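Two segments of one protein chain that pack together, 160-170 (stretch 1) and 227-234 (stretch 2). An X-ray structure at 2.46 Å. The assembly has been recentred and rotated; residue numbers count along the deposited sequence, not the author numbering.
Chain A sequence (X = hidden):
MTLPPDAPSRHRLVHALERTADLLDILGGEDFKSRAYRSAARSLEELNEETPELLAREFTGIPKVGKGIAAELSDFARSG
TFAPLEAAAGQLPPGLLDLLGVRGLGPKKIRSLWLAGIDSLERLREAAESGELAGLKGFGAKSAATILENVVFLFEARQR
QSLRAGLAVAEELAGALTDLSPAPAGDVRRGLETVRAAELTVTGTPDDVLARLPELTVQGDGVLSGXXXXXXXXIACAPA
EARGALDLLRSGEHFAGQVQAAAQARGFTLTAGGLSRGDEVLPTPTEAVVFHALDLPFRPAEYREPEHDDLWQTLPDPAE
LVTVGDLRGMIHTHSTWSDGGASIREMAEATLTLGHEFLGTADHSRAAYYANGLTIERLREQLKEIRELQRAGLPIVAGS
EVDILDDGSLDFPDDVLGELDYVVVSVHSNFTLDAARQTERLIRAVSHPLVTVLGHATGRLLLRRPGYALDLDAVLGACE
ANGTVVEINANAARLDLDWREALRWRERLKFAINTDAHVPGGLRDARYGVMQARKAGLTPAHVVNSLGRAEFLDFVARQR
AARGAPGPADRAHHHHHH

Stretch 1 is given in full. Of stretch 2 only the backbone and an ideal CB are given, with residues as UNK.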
ATOM      1  N   ARG A 160       5.914  14.678  -3.410  1.00 42.56           N
ATOM      2  CA  ARG A 160       5.700  14.099  -2.095  1.00 34.19           C
ATOM      3  C   ARG A 160       6.106  12.624  -2.100  1.00 40.29           C
ATOM      4  O   ARG A 160       6.016  11.949  -3.127  1.00 51.17           O
ATOM      5  CB  ARG A 160       4.243  14.275  -1.670  1.00 33.28           C
ATOM      6  CG  ARG A 160       3.935  15.642  -1.068  1.00 30.19           C
ATOM      7  CD  ARG A 160       2.511  15.718  -0.508  1.00 28.56           C
ATOM      8  NE  ARG A 160       2.416  16.644   0.623  1.00 42.19           N
ATOM      9  CZ  ARG A 160       2.241  16.270   1.888  1.00 38.41           C
ATOM     10  NH1 ARG A 160       2.126  14.987   2.192  1.00 41.89           N
ATOM     11  NH2 ARG A 160       2.172  17.179   2.852  1.00 56.79           N
ATOM     12  N   GLN A 161       6.572  12.135  -0.956  1.00 35.13           N
ATOM     13  CA  GLN A 161       7.051  10.762  -0.838  1.00 26.68           C
ATOM     14  C   GLN A 161       5.974   9.843  -0.273  1.00 31.44           C
ATOM     15  O   GLN A 161       5.036  10.302   0.374  1.00 32.93           O
ATOM     16  CB  GLN A 161       8.287  10.713   0.061  1.00 23.61           C
ATOM     17  CG  GLN A 161       9.439  11.575  -0.427  1.00 27.74           C
ATOM     18  CD  GLN A 161       9.893  11.185  -1.814  1.00 26.57           C
ATOM     19  OE1 GLN A 161       9.808  10.018  -2.198  1.00 45.85           O
ATOM     20  NE2 GLN A 161      10.378  12.155  -2.575  1.00 29.22           N
ATOM     21  N   SER A 162       6.109   8.543  -0.519  1.00 30.45           N
ATOM     22  CA  SER A 162       5.188   7.571   0.054  1.00 25.67           C
ATOM     23  C   SER A 162       5.468   7.448   1.543  1.00 24.37           C
ATOM     24  O   SER A 162       6.580   7.720   1.991  1.00 24.71           O
ATOM     25  CB  SER A 162       5.331   6.202  -0.625  1.00 29.15           C
ATOM     26  OG  SER A 162       6.547   5.560  -0.274  1.00 26.25           O
ATOM     27  N   LEU A 163       4.458   7.047   2.307  1.00 29.95           N
ATOM     28  CA  LEU A 163       4.628   6.853   3.742  1.00 22.58           C
ATOM     29  C   LEU A 163       5.751   5.863   4.024  1.00 36.85           C
ATOM     30  O   LEU A 163       6.455   5.983   5.024  1.00 33.67           O
ATOM     31  CB  LEU A 163       3.331   6.352   4.375  1.00 25.07           C
ATOM     32  CG  LEU A 163       3.386   6.047   5.873  1.00 34.61           C
ATOM     33  CD1 LEU A 163       3.851   7.270   6.658  1.00 32.40           C
ATOM     34  CD2 LEU A 163       2.029   5.566   6.372  1.00 29.03           C
ATOM     35  N   ARG A 164       5.916   4.886   3.135  1.00 32.13           N
ATOM     36  CA  ARG A 164       6.936   3.855   3.308  1.00 28.96           C
ATOM     37  C   ARG A 164       8.351   4.434   3.269  1.00 30.09           C
ATOM     38  O   ARG A 164       9.141   4.200   4.176  1.00 30.38           O
ATOM     39  CB  ARG A 164       6.784   2.760   2.245  1.00 36.93           C
ATOM     40  CG  ARG A 164       7.801   1.640   2.379  1.00 38.72           C
ATOM     41  CD  ARG A 164       7.812   0.709   1.170  1.00 43.18           C
ATOM     42  NE  ARG A 164       6.611  -0.117   1.080  1.00 48.01           N
ATOM     43  CZ  ARG A 164       5.699  -0.005   0.121  1.00 49.34           C
ATOM     44  NH1 ARG A 164       5.853   0.900  -0.838  1.00 43.73           N
ATOM     45  NH2 ARG A 164       4.635  -0.798   0.118  1.00 41.94           N
ATOM     46  N   ALA A 165       8.660   5.187   2.216  1.00 28.46           N
ATOM     47  CA  ALA A 165       9.978   5.805   2.071  1.00 30.02           C
ATOM     48  C   ALA A 165      10.285   6.793   3.193  1.00 23.89           C
ATOM     49  O   ALA A 165      11.365   6.762   3.777  1.00 36.36           O
ATOM     50  CB  ALA A 165      10.100   6.490   0.714  1.00 30.86           C
ATOM     51  N   GLY A 166       9.335   7.674   3.488  1.00 25.88           N
ATOM     52  CA  GLY A 166       9.515   8.654   4.545  1.00 28.37           C
ATOM     53  C   GLY A 166       9.748   8.019   5.905  1.00 29.18           C
ATOM     54  O   GLY A 166      10.602   8.454   6.674  1.00 32.80           O
ATOM     55  N   LEU A 167       8.983   6.978   6.205  1.00 21.32           N
ATOM     56  CA  LEU A 167       9.083   6.304   7.496  1.00 30.82           C
ATOM     57  C   LEU A 167      10.378   5.503   7.605  1.00 36.08           C
ATOM     58  O   LEU A 167      11.038   5.516   8.642  1.00 34.34           O
ATOM     59  CB  LEU A 167       7.869   5.396   7.717  1.00 32.93           C
ATOM     60  CG  LEU A 167       7.551   4.917   9.134  1.00 36.68           C
ATOM     61  CD1 LEU A 167       7.741   6.040  10.133  1.00 35.34           C
ATOM     62  CD2 LEU A 167       6.126   4.381   9.201  1.00 37.93           C
ATOM     63  N   ALA A 168      10.737   4.808   6.528  1.00 32.39           N
ATOM     64  CA  ALA A 168      11.986   4.050   6.484  1.00 27.43           C
ATOM     65  C   ALA A 168      13.197   4.955   6.692  1.00 27.45           C
ATOM     66  O   ALA A 168      14.086   4.639   7.478  1.00 30.29           O
ATOM     67  CB  ALA A 168      12.107   3.302   5.162  1.00 30.27           C
ATOM     68  N   VAL A 169      13.228   6.081   5.986  1.00 26.47           N
ATOM     69  CA  VAL A 169      14.341   7.017   6.105  1.00 32.42           C
ATOM     70  C   VAL A 169      14.419   7.632   7.503  1.00 31.34           C
ATOM     71  O   VAL A 169      15.502   7.735   8.079  1.00 32.75           O
ATOM     72  CB  VAL A 169      14.283   8.121   5.030  1.00 32.85           C
ATOM     73  CG1 VAL A 169      15.315   9.200   5.322  1.00 25.78           C
ATOM     74  CG2 VAL A 169      14.503   7.516   3.644  1.00 28.00           C
ATOM     75  N   ALA A 170      13.278   8.027   8.055  1.00 26.63           N
ATOM     76  CA  ALA A 170      13.259   8.572   9.410  1.00 27.74           C
ATOM     77  C   ALA A 170      13.735   7.537  10.428  1.00 25.65           C
ATOM     78  O   ALA A 170      14.493   7.858  11.346  1.00 27.92           O
ATOM     79  CB  ALA A 170      11.877   9.086   9.774  1.00 21.70           C
ATOM     80  N   UNK A 227      18.802  16.105   2.334  1.00 40.70           N
ATOM     81  CA  UNK A 227      18.242  15.163   1.381  1.00 27.85           C
ATOM     82  C   UNK A 227      18.984  13.845   1.532  1.00 37.46           C
ATOM     83  O   UNK A 227      20.178  13.764   1.233  1.00 51.91           O
ATOM     84  CB  UNK A 227      18.336  15.693  -0.051  1.00 27.85           C
ATOM     85  N   UNK A 228      18.290  12.816   2.005  1.00 27.26           N
ATOM     86  CA  UNK A 228      18.905  11.500   2.111  1.00 26.89           C
ATOM     87  C   UNK A 228      18.422  10.552   1.015  1.00 40.46           C
ATOM     88  O   UNK A 228      17.306  10.031   1.076  1.00 39.23           O
ATOM     89  CB  UNK A 228      18.614  10.897   3.486  1.00 26.89           C
ATOM     90  N   UNK A 229      19.275  10.338   0.017  1.00 26.04           N
ATOM     91  CA  UNK A 229      18.959   9.464  -1.106  1.00 32.89           C
ATOM     92  C   UNK A 229      17.628   9.814  -1.763  1.00 27.74           C
ATOM     93  O   UNK A 229      16.791   8.942  -1.993  1.00 24.42           O
ATOM     94  CB  UNK A 229      18.935   8.007  -0.640  1.00 32.89           C
ATOM     95  N   UNK A 230      17.446  11.100  -2.059  1.00 33.60           N
ATOM     96  CA  UNK A 230      16.265  11.573  -2.759  1.00 28.92           C
ATOM     97  C   UNK A 230      15.107  11.938  -1.850  1.00 27.88           C
ATOM     98  O   UNK A 230      14.186  12.643  -2.262  1.00 36.31           O
ATOM     99  CB  UNK A 230      15.803  10.506  -3.754  1.00 28.92           C
ATOM    100  N   UNK A 231      15.150  11.454  -0.612  1.00 32.06           N
ATOM    101  CA  UNK A 231      14.089  11.710   0.353  1.00 24.63           C
ATOM    102  C   UNK A 231      14.420  12.929   1.211  1.00 28.33           C
ATOM    103  O   UNK A 231      15.381  12.905   1.981  1.00 27.96           O
ATOM    104  CB  UNK A 231      13.865  10.482   1.238  1.00 24.63           C
ATOM    105  N   UNK A 232      13.625  14.004   1.076  1.00 30.60           N
ATOM    106  CA  UNK A 232      13.831  15.224   1.868  1.00 30.05           C
ATOM    107  C   UNK A 232      13.783  14.931   3.369  1.00 37.73           C
ATOM    108  O   UNK A 232      12.951  14.141   3.824  1.00 27.44           O
ATOM    109  CB  UNK A 232      12.777  16.273   1.509  1.00 30.05           C
ATOM    110  N   UNK A 233      14.673  15.566   4.124  1.00 33.44           N
ATOM    111  CA  UNK A 233      14.798  15.299   5.548  1.00 28.50           C
ATOM    112  C   UNK A 233      14.750  16.582   6.365  1.00 30.95           C
ATOM    113  O   UNK A 233      15.346  17.586   5.986  1.00 37.15           O
ATOM    114  CB  UNK A 233      16.099  14.546   5.832  1.00 28.50           C
ATOM    115  N   UNK A 234      14.034  16.540   7.483  1.00 24.86           N
ATOM    116  CA  UNK A 234      14.006  17.656   8.420  1.00 40.06           C
ATOM    117  C   UNK A 234      14.166  17.155   9.842  1.00 37.87           C
ATOM    118  O   UNK A 234      13.443  16.263  10.282  1.00 34.23           O
ATOM    119  CB  UNK A 234      12.706  18.450   8.279  1.00 40.06           C
TER

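Stretch 1 enters as a short strand and turns into a helix at Leu 163. Ser 162 caps that helix: its OG accepts from Ala 165 N at 3.3 Å. Toward stretch 2 the helix offers Ala 165, Gly 166 and Val 169, all without polar side-chain groups. Gln 161 lies two residues before it and brings an amide. Stretch 2 is a tight hairpin, with a type I' turn from 228 to 231.

Position 227 has its CB out of reach of stretch 1, with nothing of that stretch within 5.5 Å. Many side chains would suit, polar ones included. The deposited residue is Asp 227. Its OD2 takes a weak hydrogen bond from the backbone N of residue 230, at 3.3 Å, across the turn.

Position 228 points its CB toward stretch 1. The ideal CB is 4.1 Å from Val 169 CG1, so the base of the side chain should be apolar. Valine, isoleucine, leucine or an aromatic would all fit. It is Tyr 228. Its CD2 lies 4.1 Å from Val 169 CG1, which meets the ring obliquely. The hydroxyl is hydrogen-bonded elsewhere in the structure.

Position 229 has phi/psi of 52/49, a left-handed conformation. Asparagine, aspartate and glycine are the usual choices there. The CB points sideways and meets nothing of stretch 1, so a longer polar residue is also possible. Glu 229 is found, with chi1 m and chi2 t; its OE1 is hydrogen-bonded elsewhere in the structure.

Position 230 is decided by its backbone. Phi/psi is 89/-18, and a CB would be jammed against the carbonyl O of residue 229. That calls for glycine, and Gly 230 is present. Its O is 3.9 Å from Gln 161 NE2, a contact but not a hydrogen bond.

Position 231 is the centre of the contact. Its CB points toward the helix. The ideal CB is 3.9 Å from Val 169 CG2 and 4.9 Å from Gln 161 CG. Extended backbone angles and apolar neighbours favour a branched aliphatic such as valine or isoleucine. Val 231 is deposited, with chi1 t. Its CG2 packs against Val 169 CG2 at 3.7 Å and reaches Ala 165 CB at 4.5 Å. Its CG1 lies 4.5 Å from Gly 166 CA and 4.3 Å from Gln 161 CG. Val 231 CG1 also comes within 4.0 Å of Val 169 CG2.

Position 232 points sideways, and no atom of stretch 1 is within 5.5 Å of the ideal CB. Phi is -58, which allows proline among many others. Pro 232 is found. Its CD is 4.0 Å from Gln 161 NE2, a van der Waals contact.

Position 233 also points sideways, but the ideal CB is 5.4 Å from Val 169 CG1. A beta-branched aliphatic would suit the strand and could reach that methyl. Val 233 does so: its CG2 is 4.0 Å from Val 169 CG1.

Position 234 is out of reach, so many residues would serve. It is Glu 234, whose OE1 is hydrogen-bonded elsewhere in the structure.

Stretch 2 (227-234) DYEGVPVE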
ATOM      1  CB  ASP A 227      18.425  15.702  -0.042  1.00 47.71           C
ATOM      2  CG  ASP A 227      17.428  15.118  -1.028  1.00 71.24           C
ATOM      3  OD1 ASP A 227      16.222  15.424  -0.904  1.00 65.78           O
ATOM      4  OD2 ASP A 227      17.854  14.370  -1.941  1.00 67.44           O
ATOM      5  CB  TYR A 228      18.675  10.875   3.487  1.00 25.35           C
ATOM      6  CG  TYR A 228      19.496   9.621   3.696  1.00 39.47           C
ATOM      7  CD1 TYR A 228      20.861   9.698   3.945  1.00 37.48           C
ATOM      8  CD2 TYR A 228      18.914   8.362   3.626  1.00 36.47           C
ATOM      9  CE1 TYR A 228      21.621   8.561   4.129  1.00 36.59           C
ATOM     10  CE2 TYR A 228      19.666   7.217   3.813  1.00 34.78           C
ATOM     11  CZ  TYR A 228      21.019   7.323   4.063  1.00 45.29           C
ATOM     12  OH  TYR A 228      21.774   6.187   4.245  1.00 48.23           O
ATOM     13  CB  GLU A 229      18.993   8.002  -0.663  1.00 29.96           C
ATOM     14  CG  GLU A 229      20.380   7.565  -0.212  1.00 32.41           C
ATOM     15  CD  GLU A 229      20.407   6.159   0.349  1.00 48.09           C
ATOM     16  OE1 GLU A 229      19.366   5.470   0.289  1.00 51.24           O
ATOM     17  OE2 GLU A 229      21.472   5.744   0.853  1.00 44.00           O
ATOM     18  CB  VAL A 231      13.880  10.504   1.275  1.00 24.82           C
ATOM     19  CG1 VAL A 231      12.728  10.762   2.225  1.00 26.73           C
ATOM     20  CG2 VAL A 231      13.637   9.247   0.456  1.00 20.30           C
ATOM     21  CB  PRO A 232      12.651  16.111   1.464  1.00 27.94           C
ATOM     22  CG  PRO A 232      12.230  15.600   0.126  1.00 36.71           C
ATOM     23  CD  PRO A 232      12.477  14.125   0.162  1.00 28.12           C
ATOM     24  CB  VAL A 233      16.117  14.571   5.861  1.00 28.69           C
ATOM     25  CG1 VAL A 233      16.410  14.612   7.348  1.00 27.92           C
ATOM     26  CG2 VAL A 233      16.061  13.138   5.366  1.00 38.79           C
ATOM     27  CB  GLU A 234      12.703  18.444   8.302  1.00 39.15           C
ATOM     28  CG  GLU A 234      12.577  19.247   7.024  1.00 51.84           C
ATOM     29  CD  GLU A 234      11.298  20.055   6.975  1.00 63.00           C
ATOM     30  OE1 GLU A 234      10.948  20.688   7.994  1.00 66.72           O
ATOM     31  OE2 GLU A 234      10.644  20.057   5.912  1.00 63.67           O
TER
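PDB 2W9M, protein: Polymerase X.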